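Local atomic coordinates of tRNA (guanosine(18)-2'-O)-methyltransferase (Aquifex aeolicus, PDB entry 1ZJR), a protein that transfers the methyl group of S-adenosyl-L-methionine to the 2'-oxygen of guanosine 18 in a subset of tRNAs. Residues K10-L15 with K194-D199; V18-Q23 with E186-I191; H37-I42 with A64-G69; Q88-F93 with P134-I139; L123-E128 with V159-I164. All blocks are in the same frame, centred on the assembly; numbering follows the deposited sequence.

In the fold
Contacts 1 and 2 lie on one side of the chain's centre and join the same two elements, helix 7-19 and helix 185-200; their centres are about 11 Å apart, and contact 2 is nested inside the chain loop that contact 1 closes. Contacts 3, 4 and 5 all come between these helices along the chain, in the knotted, parallel-stranded alpha/beta domain of the SpoU family. Contact 3 closes before 4 and 5 open. Contacts 4 and 5 alternate along the chain and touch through Val124, with centres about 16 Å apart. Contact 3 reaches contact 5 where Ile42 packs on Thr161. The chain's two ends thus pair beside the domain that carries the predicted S-adenosyl-L-methionine sites.

Contact 1. Residues K10-L15 with K194-D199; sequences KRLKRL and KWAYED
Leu15 and Trp195 form the buried apolar part of the contact. Leu15 CB leads from helix 7-19 toward helix 185-200, and CG, anti to the backbone N at chi1 -154°, holds both methyls against the benzo part of the indole. Leu15 CD2 is 3.9 Å from Trp195 CE3, near the ring plane and at its edge. Leu15 CD1 meets Trp195 CE3 at 4.1 Å, so the branch abuts the rim of the ring. One turn back, Leu12 CD1 touches Ala196 CB at 4.1 Å. Farther out, Arg11 NH1 forms a salt bridge with Asp199 OD2 at 3.3 Å; the oxygen lies well off the guanidinium plane, which indicates attraction of charges without an aimed N-H. The helix segments run more antiparallel than parallel, at 138°, with axes 11.4 Å apart. Trp195 also meets the rings of Trp77, almost parallel to it, and of Phe79 on strand 79-82; Leu15 and Arg11 rest on Trp77, so this pair of terminal helices adjoins the edge of the sheet.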
# COMPACT_ATOMS: atom_id res chain seq x y z
N LYS A 10 13.30 -20.40 11.06
CA LYS A 10 12.25 -20.67 10.10
C LYS A 10 11.52 -19.39 9.69
O LYS A 10 11.26 -19.17 8.51
CB LYS A 10 11.24 -21.67 10.68
CG LYS A 10 11.87 -22.95 11.21
CD LYS A 10 12.66 -23.66 10.13
CE LYS A 10 13.30 -24.94 10.66
NZ LYS A 10 12.28 -25.91 11.14
N ARG A 11 11.19 -18.56 10.67
CA ARG A 11 10.48 -17.31 10.40
C ARG A 11 11.36 -16.40 9.55
O ARG A 11 10.88 -15.76 8.61
CB ARG A 11 10.10 -16.62 11.71
CG ARG A 11 8.99 -15.58 11.57
CD ARG A 11 8.30 -15.34 12.91
NE ARG A 11 7.12 -14.48 12.79
CZ ARG A 11 7.16 -13.18 12.51
NH1 ARG A 11 8.32 -12.58 12.32
NH2 ARG A 11 6.03 -12.49 12.43
N LEU A 12 12.65 -16.34 9.87
CA LEU A 12 13.59 -15.51 9.12
C LEU A 12 13.74 -16.06 7.71
O LEU A 12 13.89 -15.30 6.75
CB LEU A 12 14.95 -15.49 9.82
CG LEU A 12 15.29 -14.23 10.64
CD1 LEU A 12 14.09 -13.78 11.46
CD2 LEU A 12 16.48 -14.53 11.53
N LYS A 13 13.71 -17.38 7.59
CA LYS A 13 13.82 -18.04 6.30
C LYS A 13 12.61 -17.62 5.47
O LYS A 13 12.73 -17.27 4.30
CB LYS A 13 13.80 -19.56 6.50
CG LYS A 13 14.06 -20.37 5.23
CD LYS A 13 15.55 -20.61 5.01
CE LYS A 13 16.15 -21.47 6.12
NZ LYS A 13 17.59 -21.78 5.89
N ARG A 14 11.45 -17.66 6.11
CA ARG A 14 10.21 -17.29 5.45
C ARG A 14 10.20 -15.80 5.12
O ARG A 14 9.70 -15.39 4.07
CB ARG A 14 9.03 -17.65 6.36
CG ARG A 14 7.69 -17.72 5.65
CD ARG A 14 6.73 -18.61 6.43
NE ARG A 14 7.30 -19.95 6.61
CZ ARG A 14 6.71 -20.94 7.27
NH1 ARG A 14 5.51 -20.76 7.81
NH2 ARG A 14 7.31 -22.12 7.37
N LEU A 15 10.77 -15.00 6.02
CA LEU A 15 10.83 -13.56 5.83
C LEU A 15 11.67 -13.28 4.58
O LEU A 15 11.34 -12.41 3.78
CB LEU A 15 11.49 -12.90 7.04
CG LEU A 15 11.17 -11.43 7.38
CD1 LEU A 15 12.26 -10.89 8.29
CD2 LEU A 15 11.07 -10.59 6.12
N LYS A 194 17.30 -5.86 10.74
CA LYS A 194 16.48 -4.88 11.43
C LYS A 194 15.22 -5.47 12.05
O LYS A 194 14.96 -5.30 13.24
CB LYS A 194 16.10 -3.75 10.47
CG LYS A 194 15.32 -2.62 11.12
CD LYS A 194 15.15 -1.44 10.17
CE LYS A 194 14.45 -0.27 10.85
NZ LYS A 194 14.36 0.93 9.97
N TRP A 195 14.42 -6.16 11.24
CA TRP A 195 13.19 -6.74 11.75
C TRP A 195 13.40 -7.85 12.77
O TRP A 195 12.60 -8.02 13.68
CB TRP A 195 12.30 -7.22 10.60
CG TRP A 195 11.61 -6.07 9.92
CD1 TRP A 195 11.56 -4.77 10.34
CD2 TRP A 195 10.85 -6.13 8.71
NE1 TRP A 195 10.82 -4.02 9.47
CE2 TRP A 195 10.37 -4.82 8.46
CE3 TRP A 195 10.53 -7.15 7.81
CZ2 TRP A 195 9.58 -4.51 7.34
CZ3 TRP A 195 9.75 -6.84 6.70
CH2 TRP A 195 9.28 -5.53 6.48
N ALA A 196 14.48 -8.62 12.61
CA ALA A 196 14.77 -9.69 13.56
C ALA A 196 15.11 -9.03 14.90
O ALA A 196 14.86 -9.60 15.96
CB ALA A 196 15.94 -10.52 13.07
N TYR A 197 15.66 -7.83 14.82
CA TYR A 197 16.05 -7.07 16.01
C TYR A 197 14.84 -6.39 16.64
O TYR A 197 14.61 -6.51 17.84
CB TYR A 197 17.09 -6.02 15.62
CG TYR A 197 17.53 -5.12 16.75
CD1 TYR A 197 18.13 -5.64 17.90
CD2 TYR A 197 17.36 -3.73 16.66
CE1 TYR A 197 18.55 -4.80 18.93
CE2 TYR A 197 17.78 -2.89 17.69
CZ TYR A 197 18.38 -3.43 18.82
OH TYR A 197 18.80 -2.59 19.82
N GLU A 198 14.07 -5.68 15.82
CA GLU A 198 12.88 -4.98 16.30
C GLU A 198 11.82 -5.95 16.82
O GLU A 198 11.06 -5.62 17.73
CB GLU A 198 12.28 -4.12 15.19
CG GLU A 198 13.25 -3.11 14.60
CD GLU A 198 12.62 -2.23 13.54
OE1 GLU A 198 12.00 -2.78 12.60
OE2 GLU A 198 12.74 -0.99 13.64
N ASP A 199 11.77 -7.14 16.24
CA ASP A 199 10.81 -8.16 16.65
C ASP A 199 11.04 -8.58 18.10
O ASP A 199 10.10 -8.91 18.82
CB ASP A 199 10.89 -9.39 15.74
CG ASP A 199 9.78 -9.42 14.71
OD1 ASP A 199 9.66 -8.46 13.92
OD2 ASP A 199 9.03 -10.42 14.69

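Contact 2. Residues V18-Q23 with E186-I191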
# COMPACT_ATOMS: atom_id res chain seq x y z
N VAL A 18 9.75 -13.92 1.49
CA VAL A 18 8.79 -12.84 1.32
C VAL A 18 9.50 -11.60 0.78
O VAL A 18 9.02 -10.96 -0.15
CB VAL A 18 8.10 -12.50 2.67
CG1 VAL A 18 7.31 -11.21 2.55
CG2 VAL A 18 7.17 -13.65 3.07
N LEU A 19 10.65 -11.27 1.35
CA LEU A 19 11.39 -10.10 0.89
C LEU A 19 11.83 -10.25 -0.57
O LEU A 19 11.92 -9.26 -1.30
CB LEU A 19 12.60 -9.83 1.79
CG LEU A 19 12.26 -9.32 3.20
CD1 LEU A 19 13.53 -9.18 4.03
CD2 LEU A 19 11.54 -7.99 3.09
N GLU A 20 12.08 -11.48 -1.00
CA GLU A 20 12.50 -11.71 -2.38
C GLU A 20 11.38 -11.48 -3.40
O GLU A 20 11.63 -11.41 -4.60
CB GLU A 20 13.08 -13.12 -2.52
CG GLU A 20 14.46 -13.24 -1.88
CD GLU A 20 14.99 -14.66 -1.84
OE1 GLU A 20 16.15 -14.84 -1.41
OE2 GLU A 20 14.24 -15.59 -2.22
N LYS A 21 10.15 -11.35 -2.91
CA LYS A 21 9.01 -11.11 -3.80
C LYS A 21 8.44 -9.71 -3.61
O LYS A 21 7.56 -9.28 -4.35
CB LYS A 21 7.91 -12.14 -3.53
CG LYS A 21 8.32 -13.58 -3.83
CD LYS A 21 7.25 -14.55 -3.34
CE LYS A 21 7.65 -16.00 -3.56
NZ LYS A 21 6.67 -16.94 -2.93
N ARG A 22 8.93 -8.99 -2.60
CA ARG A 22 8.45 -7.64 -2.34
C ARG A 22 8.66 -6.69 -3.52
O ARG A 22 9.70 -6.72 -4.18
CB ARG A 22 9.13 -7.07 -1.08
CG ARG A 22 8.56 -7.57 0.25
CD ARG A 22 7.16 -7.01 0.47
NE ARG A 22 6.65 -7.24 1.83
CZ ARG A 22 5.64 -8.05 2.13
NH1 ARG A 22 5.02 -8.73 1.17
NH2 ARG A 22 5.20 -8.14 3.38
N GLN A 23 7.66 -5.85 -3.78
CA GLN A 23 7.70 -4.87 -4.85
C GLN A 23 8.07 -3.53 -4.22
O GLN A 23 7.20 -2.77 -3.81
CB GLN A 23 6.32 -4.76 -5.51
CG GLN A 23 5.78 -6.08 -6.03
CD GLN A 23 6.65 -6.67 -7.12
OE1 GLN A 23 7.28 -7.72 -6.93
NE2 GLN A 23 6.71 -5.99 -8.25
N GLU A 186 21.80 -6.57 -0.40
CA GLU A 186 22.20 -5.67 0.69
C GLU A 186 20.96 -5.20 1.45
O GLU A 186 20.93 -5.19 2.68
CB GLU A 186 22.95 -4.44 0.15
CG GLU A 186 24.33 -4.69 -0.45
CD GLU A 186 24.29 -4.89 -1.95
OE1 GLU A 186 25.22 -4.41 -2.64
OE2 GLU A 186 23.35 -5.54 -2.45
N GLU A 187 19.95 -4.80 0.69
CA GLU A 187 18.70 -4.31 1.25
C GLU A 187 17.94 -5.42 1.98
O GLU A 187 17.35 -5.19 3.04
CB GLU A 187 17.86 -3.71 0.12
CG GLU A 187 18.46 -2.41 -0.42
CD GLU A 187 18.07 -2.08 -1.85
OE1 GLU A 187 17.12 -2.70 -2.37
OE2 GLU A 187 18.70 -1.20 -2.46
N ILE A 188 17.96 -6.62 1.42
CA ILE A 188 17.30 -7.76 2.03
C ILE A 188 17.97 -8.07 3.37
O ILE A 188 17.31 -8.26 4.38
CB ILE A 188 17.36 -9.00 1.12
CG1 ILE A 188 16.46 -8.78 -0.11
CG2 ILE A 188 16.93 -10.24 1.88
CD1 ILE A 188 16.48 -9.94 -1.11
N GLN A 189 19.30 -8.14 3.37
CA GLN A 189 20.00 -8.43 4.61
C GLN A 189 19.77 -7.35 5.65
O GLN A 189 19.65 -7.65 6.84
CB GLN A 189 21.50 -8.62 4.37
CG GLN A 189 21.86 -10.02 3.93
CD GLN A 189 23.36 -10.24 3.85
OE1 GLN A 189 24.08 -10.00 4.82
NE2 GLN A 189 23.83 -10.71 2.70
N LYS A 190 19.71 -6.10 5.22
CA LYS A 190 19.49 -5.00 6.15
C LYS A 190 18.13 -5.14 6.83
O LYS A 190 18.01 -4.98 8.04
CB LYS A 190 19.56 -3.65 5.43
CG LYS A 190 19.42 -2.45 6.36
CD LYS A 190 19.29 -1.13 5.61
CE LYS A 190 17.96 -1.04 4.87
NZ LYS A 190 16.78 -1.12 5.79
N ILE A 191 17.11 -5.45 6.04
CA ILE A 191 15.78 -5.61 6.58
C ILE A 191 15.69 -6.83 7.49
O ILE A 191 15.09 -6.77 8.57
CB ILE A 191 14.73 -5.71 5.46
CG1 ILE A 191 14.75 -4.42 4.64
CG2 ILE A 191 13.34 -5.97 6.06
CD1 ILE A 191 13.84 -4.43 3.42
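Arg22 NH2, three residues after the Leu19 that meets Ile188 and Ile191, is gripped by two groups: a salt bridge to Asp47 OD1 and a hydrogen bond to Trp77 O. Here N-terminal helix 7-19 packs on C-terminal helix 185-200 beside the SpoU domain of the SPOUT clan, and the chain turns off the first helix toward the sheet. The turn is seen in Lys21 N, bonded to Val18 O at 3.0 Å. Separately, a hydrogen bond between Ser182 OG and Arg22 O ties it to the chain before helix 185-200. Val18 CG1 lies over the centre of the Arg22 guanidinium, 3.5 Å above its plane, so one face of that group rests on a methyl while its two terminal nitrogens are hydrogen-bonded.

Across the contact the packing is aliphatic. Leu19 points toward helix 185-200, with CG opposite the carbonyl carbon at chi1 -70°, and its CD1 comes 3.8 Å from Ile191 CG2. The second branch follows, Leu19 CD2 lying 4.0 Å from the same Ile191 CG2, so one methyl is straddled by the leucine fork. Leu19 CD1 also lies 3.9 Å from Ile188 O, a van der Waals contact, and 4.2 Å from Ile188 CG2, which places it between two residues one helical turn apart. On the more open side, Glu20 contributes its aliphatic stem and not its carboxylate: Glu20 CG and Ile188 CD1 are 3.9 Å apart, the two side chains crossing nearly at right angles.

Contact 3. Residues H37-I42 with A64-G69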
# COMPACT_ATOMS: atom_id res chain seq x y z
N HIS A 37 -10.30 -1.48 11.78
CA HIS A 37 -10.58 -2.77 11.16
C HIS A 37 -10.26 -2.67 9.67
O HIS A 37 -9.64 -3.56 9.09
CB HIS A 37 -12.05 -3.16 11.34
CG HIS A 37 -12.35 -4.59 10.98
ND1 HIS A 37 -11.63 -5.28 10.03
CD2 HIS A 37 -13.31 -5.43 11.41
CE1 HIS A 37 -12.13 -6.50 9.90
NE2 HIS A 37 -13.16 -6.61 10.73
N ASN A 38 -10.68 -1.57 9.03
CA ASN A 38 -10.38 -1.39 7.62
C ASN A 38 -8.88 -1.18 7.43
O ASN A 38 -8.29 -1.71 6.50
CB ASN A 38 -11.13 -0.18 7.03
CG ASN A 38 -12.61 -0.44 6.86
OD1 ASN A 38 -13.05 -1.58 6.75
ND2 ASN A 38 -13.39 0.64 6.82
N PHE A 39 -8.27 -0.41 8.32
CA PHE A 39 -6.83 -0.17 8.20
C PHE A 39 -6.04 -1.48 8.31
O PHE A 39 -5.13 -1.73 7.52
CB PHE A 39 -6.34 0.81 9.27
CG PHE A 39 -4.94 1.30 9.02
CD1 PHE A 39 -4.70 2.27 8.06
CD2 PHE A 39 -3.87 0.75 9.71
CE1 PHE A 39 -3.40 2.69 7.78
CE2 PHE A 39 -2.56 1.16 9.44
CZ PHE A 39 -2.33 2.13 8.48
N SER A 40 -6.39 -2.31 9.29
CA SER A 40 -5.68 -3.58 9.47
C SER A 40 -5.86 -4.49 8.26
O SER A 40 -4.93 -5.20 7.85
CB SER A 40 -6.20 -4.29 10.73
OG SER A 40 -6.09 -3.45 11.87
N ALA A 41 -7.05 -4.47 7.68
CA ALA A 41 -7.33 -5.29 6.51
C ALA A 41 -6.46 -4.81 5.35
O ALA A 41 -5.96 -5.62 4.56
CB ALA A 41 -8.81 -5.19 6.14
N ILE A 42 -6.27 -3.50 5.24
CA ILE A 42 -5.44 -2.93 4.19
C ILE A 42 -3.99 -3.36 4.38
O ILE A 42 -3.29 -3.64 3.41
CB ILE A 42 -5.55 -1.39 4.18
CG1 ILE A 42 -6.92 -0.99 3.62
CG2 ILE A 42 -4.42 -0.77 3.33
CD1 ILE A 42 -7.22 0.51 3.67
N ALA A 64 -2.20 5.58 14.74
CA ALA A 64 -2.97 4.42 14.30
C ALA A 64 -2.65 3.17 15.10
O ALA A 64 -1.48 2.80 15.26
CB ALA A 64 -2.72 4.17 12.82
N LYS A 65 -3.69 2.51 15.60
CA LYS A 65 -3.54 1.29 16.38
C LYS A 65 -4.02 0.09 15.57
O LYS A 65 -5.22 -0.10 15.36
CB LYS A 65 -4.34 1.40 17.67
N ILE A 66 -3.07 -0.73 15.12
CA ILE A 66 -3.39 -1.91 14.33
C ILE A 66 -3.86 -3.05 15.22
O ILE A 66 -3.35 -3.23 16.33
CB ILE A 66 -2.16 -2.38 13.52
CG1 ILE A 66 -1.56 -1.21 12.75
CG2 ILE A 66 -2.56 -3.49 12.55
CD1 ILE A 66 -0.28 -1.55 12.02
N ASN A 67 -4.83 -3.82 14.73
CA ASN A 67 -5.36 -4.95 15.48
C ASN A 67 -4.62 -6.22 15.08
O ASN A 67 -4.74 -6.69 13.95
CB ASN A 67 -6.86 -5.12 15.21
CG ASN A 67 -7.50 -6.18 16.09
OD1 ASN A 67 -8.69 -6.46 15.97
ND2 ASN A 67 -6.71 -6.78 16.97
N GLU A 68 -3.84 -6.77 16.01
CA GLU A 68 -3.07 -7.98 15.75
C GLU A 68 -3.97 -9.15 15.39
O GLU A 68 -3.57 -10.05 14.65
CB GLU A 68 -2.22 -8.33 16.97
N GLY A 69 -5.19 -9.14 15.91
CA GLY A 69 -6.13 -10.21 15.63
C GLY A 69 -6.71 -10.15 14.22
O GLY A 69 -7.21 -11.15 13.71
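Two first torsions bring the side chains of helix 36-49 to the loop at Ile66 and Asn67: Ser40, at chi1 -55°, holds OG beside its backbone N, and Phe39, at chi1 -168°, turns its ring so that CE2 faces Ile66 CG1. Ser40 OG accepts a hydrogen bond from Asn67 N at 3.1 Å, nearly straight at 172°. The same hydroxyl bonds back to Glu36 O one turn earlier, so it is held by a backbone group of each element. Ile66 CG2 lies 3.6 Å from Ser40 OG, while Ile66 CG1 comes to the edge of the Phe39 ring, 4.2 Å from CE2. With alanine at Ser40, the backbone N-H of Asn67 would probably lose its acceptor and the loop, already poorly ordered, be freer to move. Phe39 meets Tyr56 edge-to-face. Asn67 stands at the N-cap position of helix 68-71, so the serine ties the residue that precedes that helix to the connecting helix of a beta-alpha-beta crossover between parallel strands 26-31 and 51-57.

Contact 4. Residues Q88-F93 with P134-I139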
# COMPACT_ATOMS: atom_id res chain seq x y z
N GLN A 88 3.00 16.86 0.44
CA GLN A 88 4.45 17.01 0.50
C GLN A 88 5.13 15.66 0.28
O GLN A 88 6.07 15.54 -0.50
CB GLN A 88 4.87 17.59 1.85
CG GLN A 88 6.36 17.87 1.97
CD GLN A 88 6.73 18.45 3.32
OE1 GLN A 88 6.53 17.82 4.36
NE2 GLN A 88 7.29 19.66 3.31
N LYS A 89 4.64 14.64 0.98
CA LYS A 89 5.20 13.30 0.86
C LYS A 89 5.00 12.74 -0.55
O LYS A 89 5.92 12.17 -1.14
CB LYS A 89 4.57 12.35 1.88
CG LYS A 89 5.30 11.03 2.03
CD LYS A 89 6.71 11.26 2.56
CE LYS A 89 7.48 9.97 2.75
NZ LYS A 89 8.85 10.23 3.26
N LEU A 90 3.79 12.90 -1.08
CA LEU A 90 3.49 12.40 -2.41
C LEU A 90 4.32 13.12 -3.47
O LEU A 90 4.68 12.52 -4.49
CB LEU A 90 2.00 12.55 -2.70
CG LEU A 90 1.10 11.70 -1.80
CD1 LEU A 90 -0.36 12.04 -2.06
CD2 LEU A 90 1.36 10.22 -2.06
N LEU A 91 4.62 14.39 -3.24
CA LEU A 91 5.42 15.16 -4.19
C LEU A 91 6.84 14.61 -4.22
O LEU A 91 7.50 14.62 -5.27
CB LEU A 91 5.45 16.64 -3.80
CG LEU A 91 4.14 17.40 -4.00
CD1 LEU A 91 4.26 18.80 -3.44
CD2 LEU A 91 3.82 17.43 -5.48
N GLU A 92 7.31 14.13 -3.08
CA GLU A 92 8.64 13.55 -2.98
C GLU A 92 8.74 12.34 -3.89
O GLU A 92 9.74 12.15 -4.58
CB GLU A 92 8.94 13.14 -1.54
CG GLU A 92 9.46 14.28 -0.67
CD GLU A 92 9.41 13.97 0.80
OE1 GLU A 92 9.73 12.82 1.19
OE2 GLU A 92 9.05 14.87 1.59
N PHE A 93 7.69 11.52 -3.90
CA PHE A 93 7.68 10.34 -4.75
C PHE A 93 7.51 10.73 -6.20
O PHE A 93 8.15 10.17 -7.09
CB PHE A 93 6.54 9.38 -4.36
CG PHE A 93 6.83 8.55 -3.14
CD1 PHE A 93 6.24 8.85 -1.92
CD2 PHE A 93 7.69 7.45 -3.23
CE1 PHE A 93 6.50 8.07 -0.79
CE2 PHE A 93 7.96 6.67 -2.10
CZ PHE A 93 7.36 6.97 -0.88
N PRO A 134 -9.21 16.66 -1.79
CA PRO A 134 -9.03 17.45 -3.00
C PRO A 134 -7.56 17.89 -3.10
O PRO A 134 -7.03 18.06 -4.20
CB PRO A 134 -9.98 18.63 -2.80
CG PRO A 134 -11.08 18.01 -1.99
CD PRO A 134 -10.32 17.20 -0.97
N GLU A 135 -6.93 18.08 -1.95
CA GLU A 135 -5.53 18.49 -1.90
C GLU A 135 -4.66 17.43 -2.57
O GLU A 135 -3.76 17.75 -3.35
CB GLU A 135 -5.07 18.68 -0.45
CG GLU A 135 -5.65 19.89 0.28
CD GLU A 135 -7.14 19.78 0.58
OE1 GLU A 135 -7.58 18.71 1.06
OE2 GLU A 135 -7.88 20.76 0.35
N ILE A 136 -4.95 16.17 -2.28
CA ILE A 136 -4.19 15.08 -2.87
C ILE A 136 -4.49 14.87 -4.36
O ILE A 136 -3.57 14.73 -5.16
CB ILE A 136 -4.46 13.75 -2.11
CG1 ILE A 136 -3.83 13.82 -0.71
CG2 ILE A 136 -3.91 12.57 -2.90
CD1 ILE A 136 -4.09 12.59 0.16
N VAL A 137 -5.76 14.86 -4.73
CA VAL A 137 -6.11 14.63 -6.12
C VAL A 137 -5.52 15.68 -7.05
O VAL A 137 -5.28 15.42 -8.23
CB VAL A 137 -7.65 14.54 -6.32
CG1 VAL A 137 -8.27 15.93 -6.46
CG2 VAL A 137 -7.97 13.68 -7.53
N GLU A 138 -5.26 16.87 -6.52
CA GLU A 138 -4.69 17.96 -7.31
C GLU A 138 -3.30 17.63 -7.86
O GLU A 138 -2.91 18.17 -8.90
CB GLU A 138 -4.60 19.24 -6.47
CG GLU A 138 -5.94 19.89 -6.19
CD GLU A 138 -6.61 20.40 -7.45
OE1 GLU A 138 -6.84 19.60 -8.38
OE2 GLU A 138 -6.91 21.61 -7.51
N ILE A 139 -2.58 16.75 -7.18
CA ILE A 139 -1.24 16.38 -7.62
C ILE A 139 -1.15 14.99 -8.25
O ILE A 139 -0.08 14.55 -8.66
CB ILE A 139 -0.24 16.45 -6.44
CG1 ILE A 139 1.19 16.34 -6.95
CG2 ILE A 139 -0.52 15.32 -5.44
CD1 ILE A 139 1.59 17.47 -7.88
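Leu90 and Leu91 face Ile136 and Ile139, and three of these four side chains share a first torsion near -70°; Ile139 is the exception. Both leucines have CG opposite the carbonyl carbon and reach out with a methyl at the end. Leu90 CD1 meets Ile136 CG2 at 3.7 Å, the two side chains crossing at about a right angle. Ile136 CG1 is a little farther from that methyl, 4.1 Å from Leu90 CD1. In Ile139, CG1 is anti to the backbone N at chi1 -168°, which leaves CG2 in the crowded position between N and the carbonyl carbon, and chi2 of 62° folds CD1 back so that CG1 and CD1 both face Leu91. Leu91 CD2 is modelled 3.2 Å from Ile139 CG1, a spacing too short to be exact and therefore doubtful. Beneath, Leu90 and Ile136 both rest on Val124 of strand 121-126. No polar bond crosses between 88-93 and 134-139, so helix 86-95 meets segment 134-139 here through apolar methyls, with the hydrogen bond from Lys94 NZ to Ile139 O adding a polar tie alongside.

Contact 5. Residues L123-E128 with V159-I164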
# COMPACT_ATOMS: atom_id res chain seq x y z
N LEU A 123 -0.13 4.15 -4.90
CA LEU A 123 -1.59 4.07 -4.95
C LEU A 123 -2.15 4.76 -3.71
O LEU A 123 -1.84 4.36 -2.58
CB LEU A 123 -2.06 2.60 -4.94
CG LEU A 123 -3.57 2.42 -4.74
CD1 LEU A 123 -4.31 3.01 -5.93
CD2 LEU A 123 -3.91 0.95 -4.57
N VAL A 124 -2.96 5.80 -3.90
CA VAL A 124 -3.54 6.51 -2.77
C VAL A 124 -5.02 6.19 -2.64
O VAL A 124 -5.79 6.37 -3.59
CB VAL A 124 -3.40 8.05 -2.93
CG1 VAL A 124 -3.76 8.75 -1.62
CG2 VAL A 124 -1.97 8.41 -3.35
N VAL A 125 -5.42 5.70 -1.47
CA VAL A 125 -6.81 5.35 -1.20
C VAL A 125 -7.23 6.11 0.05
O VAL A 125 -6.38 6.65 0.76
CB VAL A 125 -6.98 3.83 -0.92
CG1 VAL A 125 -6.53 3.02 -2.14
CG2 VAL A 125 -6.16 3.44 0.30
N GLY A 126 -8.52 6.18 0.33
CA GLY A 126 -8.92 6.90 1.53
C GLY A 126 -10.40 6.94 1.80
O GLY A 126 -11.20 6.42 1.02
N ASN A 127 -10.77 7.57 2.91
CA ASN A 127 -12.16 7.70 3.31
C ASN A 127 -12.67 9.13 3.31
O ASN A 127 -13.54 9.47 4.11
CB ASN A 127 -12.40 7.11 4.69
CG ASN A 127 -12.64 5.62 4.66
OD1 ASN A 127 -13.49 5.13 3.91
ND2 ASN A 127 -11.91 4.89 5.48
N GLU A 128 -12.12 9.99 2.45
CA GLU A 128 -12.62 11.36 2.38
C GLU A 128 -13.84 11.26 1.48
O GLU A 128 -14.08 10.21 0.88
CB GLU A 128 -11.57 12.32 1.79
CG GLU A 128 -10.33 12.54 2.67
CD GLU A 128 -10.62 13.18 4.03
OE1 GLU A 128 -9.67 13.37 4.82
OE2 GLU A 128 -11.80 13.49 4.32
N VAL A 159 -11.97 -3.07 0.72
CA VAL A 159 -12.30 -3.92 -0.41
C VAL A 159 -11.78 -3.29 -1.70
O VAL A 159 -11.18 -3.97 -2.53
CB VAL A 159 -13.84 -4.14 -0.51
CG1 VAL A 159 -14.16 -5.00 -1.73
CG2 VAL A 159 -14.35 -4.81 0.76
N ALA A 160 -12.00 -1.98 -1.86
CA ALA A 160 -11.54 -1.29 -3.07
C ALA A 160 -10.02 -1.38 -3.18
O ALA A 160 -9.48 -1.58 -4.26
CB ALA A 160 -11.97 0.18 -3.03
N THR A 161 -9.34 -1.23 -2.05
CA THR A 161 -7.88 -1.29 -2.05
C THR A 161 -7.41 -2.66 -2.53
O THR A 161 -6.45 -2.75 -3.30
CB THR A 161 -7.32 -1.01 -0.63
OG1 THR A 161 -7.63 0.33 -0.26
CG2 THR A 161 -5.79 -1.20 -0.61
N GLY A 162 -8.07 -3.71 -2.08
CA GLY A 162 -7.69 -5.05 -2.50
C GLY A 162 -7.95 -5.27 -3.98
O GLY A 162 -7.15 -5.90 -4.68
N ILE A 163 -9.08 -4.77 -4.47
CA ILE A 163 -9.43 -4.92 -5.89
C ILE A 163 -8.38 -4.25 -6.77
O ILE A 163 -7.90 -4.83 -7.75
CB ILE A 163 -10.82 -4.31 -6.17
CG1 ILE A 163 -11.89 -5.16 -5.47
CG2 ILE A 163 -11.06 -4.21 -7.69
CD1 ILE A 163 -13.24 -4.48 -5.34
N ILE A 164 -8.02 -3.02 -6.42
CA ILE A 164 -7.04 -2.28 -7.20
C ILE A 164 -5.66 -2.91 -7.09
O ILE A 164 -4.99 -3.11 -8.10
CB ILE A 164 -6.98 -0.81 -6.75
CG1 ILE A 164 -8.37 -0.17 -6.91
CG2 ILE A 164 -5.94 -0.05 -7.60
CD1 ILE A 164 -8.49 1.21 -6.25
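Val125 with Thr161 and Leu123 with Ile164 make up the close-packed part of this buried contact. Both methyls of the valine flank the hydroxyl oxygen: Val125 CG1 is 3.5 Å from Thr161 OG1, and Val125 CG2 lies just as near, at 3.5 Å. The valine CB is nearly as close, 3.6 Å from Thr161 OG1, so the oxygen sits against the whole isopropyl group. At chi1 -65° Thr161 OG1 is opposite its carbonyl carbon, where it bonds back to Val157 O; the buried hydroxyl is therefore satisfied within its own helix and gives the strand only van der Waals contact. The second pair is wholly apolar. Leu123, with CG anti to the backbone N at chi1 170°, spreads both methyls over one methyl of Ile164: CD2 is 3.8 Å from Ile164 CG2, and CD1 of Leu123 is 3.8 Å from the same Ile164 CG2.

From Gly126 on, the two segments no longer touch, although Asn127 reaches Val157 just before 159-164. A glycerol, probably from the crystallisation liquor, lies here near Val125 and is hydrogen-bonded to Gly126 O. Ile164 comes within about 4 Å, side chain to side chain, of Thr103 and Ile146, predicted S-adenosyl-L-methionine sites. Helix 157-174 thus packs against one face of the parallel sheet, on strand 121-126, which is hydrogen-bonded between strands 26-31 and 99-103.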